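Putative mandelate racemase (Bordetella bronchiseptica, PDB 3OZM) probably acts on acid sugars as a magnesium-dependent enolase-superfamily enzyme of the mandelate racemase type, and binds D-xylaric acid together with a magnesium ion. Local coordinates at residues 172-177 with 200-205; 226-231 with 250-255. All coordinates share one frame; numbering follows the deposited sequence. Where two conformers were deposited one is given.

Interaction 1 (172-177 with 200-205). With MG (magnesium ion), chain I; DXL (D-xylaric acid), chain J.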
ATOM      1  N   LEU A 172      15.028 -22.793  12.178  1.00 12.73           N
ATOM      2  CA  LEU A 172      15.467 -23.434  13.424  1.00 14.64           C
ATOM      3  C   LEU A 172      15.239 -22.504  14.601  1.00 17.18           C
ATOM      4  O   LEU A 172      15.664 -21.337  14.577  1.00 16.35           O
ATOM      5  CB  LEU A 172      16.964 -23.766  13.354  1.00 17.26           C
ATOM      6  CG  LEU A 172      17.619 -24.284  14.641  1.00 18.25           C
ATOM      7  CD1 LEU A 172      17.150 -25.721  14.936  1.00 18.97           C
ATOM      8  CD2 LEU A 172      19.145 -24.213  14.545  1.00 19.90           C
ATOM      9  N   LYS A 173      14.582 -23.023  15.630  1.00 14.87           N
ATOM     10  CA  LYS A 173      14.406 -22.295  16.874  1.00 16.08           C
ATOM     11  C   LYS A 173      15.670 -22.368  17.730  1.00 23.04           C
ATOM     12  O   LYS A 173      16.285 -23.434  17.883  1.00 16.71           O
ATOM     13  CB  LYS A 173      13.197 -22.843  17.648  1.00 17.07           C
ATOM     14  CG  LYS A 173      11.923 -22.801  16.851  1.00 21.06           C
ATOM     15  CD  LYS A 173      11.487 -21.365  16.609  1.00 18.81           C
ATOM     16  CE  LYS A 173      10.137 -21.333  15.928  1.00 27.10           C
ATOM     17  NZ  LYS A 173       9.495 -20.001  16.071  1.00 29.15           N
ATOM     18  N   VAL A 174      16.065 -21.226  18.280  1.00 18.36           N
ATOM     19  CA  VAL A 174      17.250 -21.167  19.133  1.00 20.53           C
ATOM     20  C   VAL A 174      17.004 -20.298  20.349  1.00 21.18           C
ATOM     21  O   VAL A 174      15.970 -19.636  20.458  1.00 19.00           O
ATOM     22  CB  VAL A 174      18.471 -20.595  18.382  1.00 17.81           C
ATOM     23  CG1 VAL A 174      18.749 -21.390  17.126  1.00 16.31           C
ATOM     24  CG2 VAL A 174      18.249 -19.098  18.067  1.00 18.10           C
ATOM     25  N   GLY A 175      17.959 -20.301  21.276  1.00 25.49           N
ATOM     26  CA  GLY A 175      17.926 -19.350  22.371  1.00 23.17           C
ATOM     27  C   GLY A 175      18.156 -19.900  23.762  1.00 30.65           C
ATOM     28  O   GLY A 175      18.600 -19.176  24.650  1.00 33.87           O
ATOM     29  N   ARG A 176      17.848 -21.172  23.975  1.00 26.15           N
ATOM     30  CA  ARG A 176      17.974 -21.709  25.321  1.00 27.48           C
ATOM     31  C   ARG A 176      19.420 -22.069  25.632  1.00 24.68           C
ATOM     32  O   ARG A 176      19.913 -21.804  26.729  1.00 30.37           O
ATOM     33  CB  ARG A 176      17.053 -22.911  25.537  1.00 27.52           C
ATOM     34  CG  ARG A 176      16.899 -23.268  27.016  1.00 31.91           C
ATOM     35  CD  ARG A 176      15.787 -24.264  27.234  1.00 32.32           C
ATOM     36  NE  ARG A 176      16.039 -25.482  26.482  1.00 39.52           N
ATOM     37  CZ  ARG A 176      15.137 -26.432  26.275  1.00 41.03           C
ATOM     38  NH1 ARG A 176      13.907 -26.302  26.761  1.00 42.93           N
ATOM     39  NH2 ARG A 176      15.470 -27.508  25.571  1.00 40.96           N
ATOM     40  N   ALA A 177      20.092 -22.667  24.661  1.00 24.61           N
ATOM     41  CA  ALA A 177      21.463 -23.122  24.850  1.00 30.06           C
ATOM     42  C   ALA A 177      22.301 -22.774  23.618  1.00 24.21           C
ATOM     43  O   ALA A 177      22.445 -23.585  22.707  1.00 25.83           O
ATOM     44  CB  ALA A 177      21.479 -24.628  25.109  1.00 28.55           C
ATOM     45  N   VAL A 200      16.925 -18.740  11.244  1.00 15.52           N
ATOM     46  CA  VAL A 200      17.020 -18.957  12.677  1.00 14.20           C
ATOM     47  C   VAL A 200      16.074 -18.001  13.400  1.00 17.46           C
ATOM     48  O   VAL A 200      15.911 -16.844  12.981  1.00 17.35           O
ATOM     49  CB  VAL A 200      18.478 -18.716  13.133  1.00 18.39           C
ATOM     50  CG1 VAL A 200      18.575 -18.603  14.631  1.00 25.36           C
ATOM     51  CG2 VAL A 200      19.393 -19.820  12.583  1.00 15.63           C
ATOM     52  N   ASP A 201      15.471 -18.478  14.490  1.00 15.23           N
ATOM     53  CA  ASP A 201      14.463 -17.718  15.226  1.00 12.55           C
ATOM     54  C   ASP A 201      14.713 -17.890  16.711  1.00 17.10           C
ATOM     55  O   ASP A 201      14.584 -18.997  17.245  1.00 19.07           O
ATOM     56  CB  ASP A 201      13.066 -18.237  14.868  1.00 13.77           C
ATOM     57  CG  ASP A 201      11.942 -17.402  15.468  1.00 17.55           C
ATOM     58  OD1 ASP A 201      12.180 -16.544  16.357  1.00 17.63           O
ATOM     59  OD2 ASP A 201      10.798 -17.638  15.046  1.00 16.30           O
ATOM     60  N   ALA A 202      15.070 -16.798  17.381  1.00 13.80           N
ATOM     61  CA  ALA A 202      15.363 -16.852  18.813  1.00 11.49           C
ATOM     62  C   ALA A 202      14.175 -16.502  19.718  1.00 15.73           C
ATOM     63  O   ALA A 202      14.295 -16.579  20.924  1.00 16.00           O
ATOM     64  CB  ALA A 202      16.578 -15.936  19.136  1.00 14.98           C
ATOM     65  N   ASN A 203      13.031 -16.114  19.142  1.00 14.06           N
ATOM     66  CA  ASN A 203      11.872 -15.751  19.956  1.00 14.53           C
ATOM     67  C   ASN A 203      12.186 -14.797  21.121  1.00 16.06           C
ATOM     68  O   ASN A 203      11.710 -15.000  22.236  1.00 14.66           O
ATOM     69  CB  ASN A 203      11.194 -17.017  20.492  1.00 16.18           C
ATOM     70  CG  ASN A 203      10.496 -17.794  19.403  1.00 15.51           C
ATOM     71  OD1 ASN A 203      11.050 -18.746  18.854  1.00 18.84           O
ATOM     72  ND2 ASN A 203       9.277 -17.382  19.073  1.00 17.75           N
ATOM     73  N   GLN A 204      12.983 -13.764  20.847  1.00 15.27           N
ATOM     74  CA  GLN A 204      13.354 -12.738  21.830  1.00 17.42           C
ATOM     75  C   GLN A 204      14.176 -13.231  23.031  1.00 20.20           C
ATOM     76  O   GLN A 204      14.213 -12.567  24.069  1.00 18.57           O
ATOM     77  CB  GLN A 204      12.113 -12.014  22.367  1.00 16.05           C
ATOM     78  CG  GLN A 204      11.119 -11.534  21.311  1.00 16.94           C
ATOM     79  CD  GLN A 204       9.968 -10.755  21.932  1.00 18.47           C
ATOM     80  OE1 GLN A 204      10.181  -9.763  22.619  1.00 14.76           O
ATOM     81  NE2 GLN A 204       8.732 -11.216  21.701  1.00 18.28           N
ATOM     82  N   SER A 205      14.851 -14.369  22.879  0.54 16.61           N
ATOM     83  CA  SER A 205      15.464 -15.053  24.025  0.54 17.10           C
ATOM     84  C   SER A 205      16.933 -14.728  24.312  0.54 18.87           C
ATOM     85  O   SER A 205      17.520 -15.286  25.246  0.54 18.80           O
ATOM     86  CB  SER A 205      15.322 -16.568  23.875  0.54 20.15           C
ATOM     87  OG  SER A 205      16.209 -17.057  22.882  0.54 21.62           O
TER
HETATM   88 MG    MG I 390       9.037 -16.266  15.068  1.00 21.10          MG
HETATM   89  OAA DXL J 391       6.322 -21.457  17.728  1.00 27.99           O
HETATM   90  OAB DXL J 391       4.425 -19.568  18.247  1.00 28.71           O
HETATM   91  OAC DXL J 391       7.872 -17.584  16.465  1.00 18.92           O
HETATM   92  OAD DXL J 391       6.208 -19.004  13.598  1.00 24.42           O
HETATM   93  OAE DXL J 391       7.884 -20.023  18.365  1.00 25.84           O
HETATM   94  CAF DXL J 391       6.723 -20.311  17.992  1.00 27.70           C
HETATM   95  CAG DXL J 391       5.739 -19.148  17.838  1.00 26.82           C
HETATM   96  CAH DXL J 391       5.670 -18.712  16.363  1.00 22.55           C
HETATM   97  CAI DXL J 391       7.082 -18.557  15.767  1.00 19.03           C
HETATM   98  CAJ DXL J 391       7.078 -18.370  14.232  1.00 22.41           C
HETATM   99  OAK DXL J 391       7.950 -17.643  13.699  1.00 18.81           O
HETATM  100  OAL DXL J 391       4.867 -17.531  16.258  1.00 34.45           O
HETATM  101  O   HOH W   1      13.079 -19.901  20.217  1.00 18.43           O
HETATM  102  O   HOH W   2       9.940 -15.181  16.621  1.00 19.01           O
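K173 and D201 run side by side from neighbouring parallel strands and point the same way, which brings K173 NZ within 2.9 Å of D201 OD2 in a salt bridge, although the exact place of NZ is less sure. The same carboxylate oxygen binds magnesium at 2.2 Å. D201 OD1 has other work: it takes the N-H of N203 in an Asx turn and a proton from a water on the metal. That turn sets up N203, whose ND2 donates to OAC of D-xylaric acid at 3.0 Å. Beneath these groups the backbones are paired in register, D201 N giving its hydrogen to L172 O and V174 N to D201 O. Between V174 O and N203 OD1 a water lies within hydrogen-bonding distance of both and probably bridges them.

The tight part lies around V174. Its CG2, set between the backbone N and the carbonyl carbon (chi1 of CG1 -56°), presses on V200 CG1 at 3.5 Å, closer than usual for two carbons, and meets A202 CB at 3.7 Å. From these buried side chains the contact passes to a partly exposed end at G175 and S205, where the chains still touch. There a type I' turn is closed by S205 N donating to A202 O, and G175 N bonds to D181 of the following helix.

Helix 178-192 packs against the L172 and V200 face through M188 and L185; strand 139-146 flanks strand 169-173, and strand 225-227 flanks strand 197-201.

Interaction 2 (226-231 with 250-255). With MG (magnesium ion), chain I; DXL (D-xylaric acid), chain J.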
ATOM      1  N   PHE A 226      18.000 -13.839  10.866  1.00 13.95           N
ATOM      2  CA  PHE A 226      18.046 -13.984  12.323  1.00 11.75           C
ATOM      3  C   PHE A 226      16.791 -13.298  12.826  1.00 12.79           C
ATOM      4  O   PHE A 226      16.722 -12.065  12.853  1.00 12.95           O
ATOM      5  CB  PHE A 226      19.286 -13.224  12.826  1.00 10.78           C
ATOM      6  CG  PHE A 226      19.705 -13.541  14.249  1.00 14.27           C
ATOM      7  CD1 PHE A 226      19.048 -14.492  15.027  1.00 13.82           C
ATOM      8  CD2 PHE A 226      20.798 -12.878  14.792  1.00 12.40           C
ATOM      9  CE1 PHE A 226      19.494 -14.765  16.335  1.00 15.47           C
ATOM     10  CE2 PHE A 226      21.238 -13.134  16.086  1.00 14.25           C
ATOM     11  CZ  PHE A 226      20.595 -14.087  16.850  1.00 13.46           C
ATOM     12  N   GLU A 227      15.793 -14.097  13.194  1.00 13.10           N
ATOM     13  CA  GLU A 227      14.467 -13.610  13.564  1.00 13.45           C
ATOM     14  C   GLU A 227      14.308 -13.442  15.073  1.00 11.99           C
ATOM     15  O   GLU A 227      14.750 -14.289  15.847  1.00 13.56           O
ATOM     16  CB  GLU A 227      13.415 -14.594  13.039  1.00 12.00           C
ATOM     17  CG  GLU A 227      11.999 -14.370  13.551  1.00 14.92           C
ATOM     18  CD  GLU A 227      10.982 -15.224  12.816  1.00 15.02           C
ATOM     19  OE1 GLU A 227      11.324 -15.859  11.796  1.00 13.92           O
ATOM     20  OE2 GLU A 227       9.818 -15.251  13.260  1.00 15.46           O
ATOM     21  N   GLU A 228      13.640 -12.354  15.473  1.00 12.84           N
ATOM     22  CA  GLU A 228      13.518 -11.960  16.874  1.00 11.64           C
ATOM     23  C   GLU A 228      14.759 -12.317  17.711  1.00 11.97           C
ATOM     24  O   GLU A 228      14.668 -13.054  18.695  1.00 12.52           O
ATOM     25  CB  GLU A 228      12.253 -12.557  17.517  1.00 13.35           C
ATOM     26  CG  GLU A 228      10.907 -11.974  17.015  1.00 15.37           C
ATOM     27  CD  GLU A 228       9.739 -12.365  17.940  1.00 18.20           C
ATOM     28  OE1 GLU A 228       9.697 -13.531  18.389  1.00 17.27           O
ATOM     29  OE2 GLU A 228       8.875 -11.504  18.238  1.00 17.17           O
ATOM     30  N   PRO A 229      15.923 -11.770  17.328  1.00 12.00           N
ATOM     31  CA  PRO A 229      17.149 -12.066  18.071  1.00 15.08           C
ATOM     32  C   PRO A 229      17.080 -11.545  19.509  1.00 19.09           C
ATOM     33  O   PRO A 229      17.632 -12.160  20.421  1.00 17.42           O
ATOM     34  CB  PRO A 229      18.218 -11.309  17.277  1.00 12.02           C
ATOM     35  CG  PRO A 229      17.468 -10.186  16.595  1.00 12.67           C
ATOM     36  CD  PRO A 229      16.166 -10.871  16.186  1.00 12.39           C
ATOM     37  N   LEU A 230      16.382 -10.428  19.696  1.00 13.50           N
ATOM     38  CA  LEU A 230      16.303  -9.741  20.969  1.00 13.11           C
ATOM     39  C   LEU A 230      14.856  -9.385  21.322  1.00 14.99           C
ATOM     40  O   LEU A 230      13.955  -9.534  20.502  1.00 14.67           O
ATOM     41  CB  LEU A 230      17.081  -8.424  20.879  1.00 14.30           C
ATOM     42  CG  LEU A 230      18.516  -8.445  20.358  1.00 15.80           C
ATOM     43  CD1 LEU A 230      19.000  -7.011  20.038  1.00 15.73           C
ATOM     44  CD2 LEU A 230      19.433  -9.104  21.386  1.00 14.34           C
ATOM     45  N   SER A 231      14.652  -8.913  22.546  1.00 16.53           N
ATOM     46  CA  SER A 231      13.404  -8.249  22.913  1.00 15.76           C
ATOM     47  C   SER A 231      12.931  -7.303  21.809  1.00 15.18           C
ATOM     48  O   SER A 231      13.712  -6.508  21.284  1.00 12.93           O
ATOM     49  CB  SER A 231      13.597  -7.448  24.195  1.00 15.15           C
ATOM     50  OG  SER A 231      12.457  -6.658  24.471  1.00 16.14           O
ATOM     51  N   ILE A 250      18.449  -9.177   9.530  1.00 11.99           N
ATOM     52  CA  ILE A 250      17.795  -9.054  10.825  1.00 13.28           C
ATOM     53  C   ILE A 250      16.283  -8.964  10.611  1.00 14.03           C
ATOM     54  O   ILE A 250      15.798  -8.059   9.931  1.00 14.75           O
ATOM     55  CB  ILE A 250      18.280  -7.826  11.605  1.00 12.19           C
ATOM     56  CG1 ILE A 250      19.809  -7.857  11.720  1.00 14.43           C
ATOM     57  CG2 ILE A 250      17.614  -7.783  12.972  1.00 15.66           C
ATOM     58  CD1 ILE A 250      20.363  -9.213  12.168  1.00 16.08           C
ATOM     59  N   ALA A 251      15.546  -9.914  11.179  1.00 13.22           N
ATOM     60  CA  ALA A 251      14.107 -10.007  10.926  1.00 13.11           C
ATOM     61  C   ALA A 251      13.313  -9.948  12.225  1.00 14.17           C
ATOM     62  O   ALA A 251      13.731 -10.503  13.236  1.00 12.50           O
ATOM     63  CB  ALA A 251      13.798 -11.300  10.181  1.00 11.53           C
ATOM     64  N   THR A 252      12.163  -9.270  12.200  1.00 14.78           N
ATOM     65  CA  THR A 252      11.263  -9.290  13.343  1.00 15.33           C
ATOM     66  C   THR A 252       9.900  -8.767  12.907  1.00 14.80           C
ATOM     67  O   THR A 252       9.793  -8.141  11.861  1.00 10.84           O
ATOM     68  CB  THR A 252      11.829  -8.477  14.545  1.00 17.69           C
ATOM     69  OG1 THR A 252      11.017  -8.682  15.710  1.00 17.49           O
ATOM     70  CG2 THR A 252      11.927  -6.979  14.228  1.00 19.22           C
ATOM     71  N   GLY A 253       8.859  -9.067  13.672  1.00 14.61           N
ATOM     72  CA  GLY A 253       7.588  -8.429  13.412  1.00 13.62           C
ATOM     73  C   GLY A 253       6.367  -9.167  13.905  1.00 12.74           C
ATOM     74  O   GLY A 253       5.306  -8.576  13.990  1.00 15.92           O
ATOM     75  N   GLU A 254       6.506 -10.444  14.240  1.00 11.60           N
ATOM     76  CA  GLU A 254       5.325 -11.167  14.697  1.00 14.97           C
ATOM     77  C   GLU A 254       4.733 -10.569  15.968  1.00 13.46           C
ATOM     78  O   GLU A 254       3.547 -10.739  16.243  1.00 18.39           O
ATOM     79  CB  GLU A 254       5.626 -12.646  14.888  1.00 14.42           C
ATOM     80  CG  GLU A 254       6.331 -12.971  16.167  1.00 14.93           C
ATOM     81  CD  GLU A 254       6.862 -14.385  16.136  1.00 20.76           C
ATOM     82  OE1 GLU A 254       6.574 -15.191  17.039  1.00 19.85           O
ATOM     83  OE2 GLU A 254       7.564 -14.693  15.176  1.00 18.02           O
ATOM     84  N   ASN A 255       5.552  -9.875  16.757  1.00 12.62           N
ATOM     85  CA  ASN A 255       5.056  -9.299  18.001  1.00 14.88           C
ATOM     86  C   ASN A 255       5.055  -7.765  17.985  1.00 17.71           C
ATOM     87  O   ASN A 255       4.919  -7.123  19.027  1.00 16.00           O
ATOM     88  CB  ASN A 255       5.808  -9.885  19.211  1.00 15.44           C
ATOM     89  CG  ASN A 255       5.456 -11.351  19.452  1.00 15.42           C
ATOM     90  OD1 ASN A 255       4.291 -11.690  19.660  1.00 19.29           O
ATOM     91  ND2 ASN A 255       6.454 -12.226  19.397  1.00 16.19           N
TER
HETATM   92 MG    MG I 390       9.037 -16.266  15.068  1.00 21.10          MG
HETATM   93  OAA DXL J 391       6.322 -21.457  17.728  1.00 27.99           O
HETATM   94  OAB DXL J 391       4.425 -19.568  18.247  1.00 28.71           O
HETATM   95  OAC DXL J 391       7.872 -17.584  16.465  1.00 18.92           O
HETATM   96  OAD DXL J 391       6.208 -19.004  13.598  1.00 24.42           O
HETATM   97  OAE DXL J 391       7.884 -20.023  18.365  1.00 25.84           O
HETATM   98  CAF DXL J 391       6.723 -20.311  17.992  1.00 27.70           C
HETATM   99  CAG DXL J 391       5.739 -19.148  17.838  1.00 26.82           C
HETATM  100  CAH DXL J 391       5.670 -18.712  16.363  1.00 22.55           C
HETATM  101  CAI DXL J 391       7.082 -18.557  15.767  1.00 19.03           C
HETATM  102  CAJ DXL J 391       7.078 -18.370  14.232  1.00 22.41           C
HETATM  103  OAK DXL J 391       7.950 -17.643  13.699  1.00 18.81           O
HETATM  104  OAL DXL J 391       4.867 -17.531  16.258  1.00 34.45           O
HETATM  105  O   HOH W   3       8.366  -9.470  16.521  1.00 15.56           O
HETATM  106  O   HOH W   2       9.940 -15.181  16.621  1.00 19.01           O
HETATM  107  O   HOH W   4      12.863  -9.039  17.720  1.00 14.36           O
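E227 and E254 meet at one magnesium ion, each OE2 lying 2.2 Å from the metal, with the carboxylate planes turned 75° apart. The shared cation explains the 3.0 Å between E227 OE2 and E254 OE2. E227 OE1 turns to K171 in a salt bridge, and E254 OE1 accepts from the OAL hydroxyl of D-xylaric acid.

E228 runs outward from the strand end, where its N-H binds A251 O. From CB, CG lies anti to the carbonyl carbon (chi1 -70°) and passes 3.5 Å from T252 OG1. The chain then stays extended, carrying CD to 3.9 Å from E254 CG, and its carboxylate stacks on that of E254 with the planes 23° apart. These like charges are probably offset by magnesium and N255. At the tip OE2 uses its syn lone pair for N255 ND2, 2.8 Å away and near the amide plane, and also accepts from a water held by T252 OG1 and N255 N. OE1 lies unusually, and doubtfully, close to the metal-bound water, placing E228 in the second shell.

Acidic ligands at the C-terminal ends of successive parallel strands, gathered round magnesium, are characteristic of the enolase-superfamily barrel and its metal site.

Overall arrangement
Followed from the N terminus, the chain passes through antiparallel strands and the helices up to residue 129 before the barrel begins at strand 139-146. Interaction 1 closes its second strand-helix-strand excursion, from strand 169-173 through helix 178-192 to strand 197-201. Only then does interaction 2 open, closing the next-but-one crossover, strand 225-227 through helix 235-243 to strand 249-252. The two are in series, neither nested nor crossed, with centres about 10 Å apart. Helix 208-220 connects them along the chain, and V200 O and E227 N, 2.8 Å apart, probably hydrogen-bond between them in the sheet. Three of the four strands lead into magnesium ligands, while strand 169-173 supplies lysines to the bound D-xylaric acid.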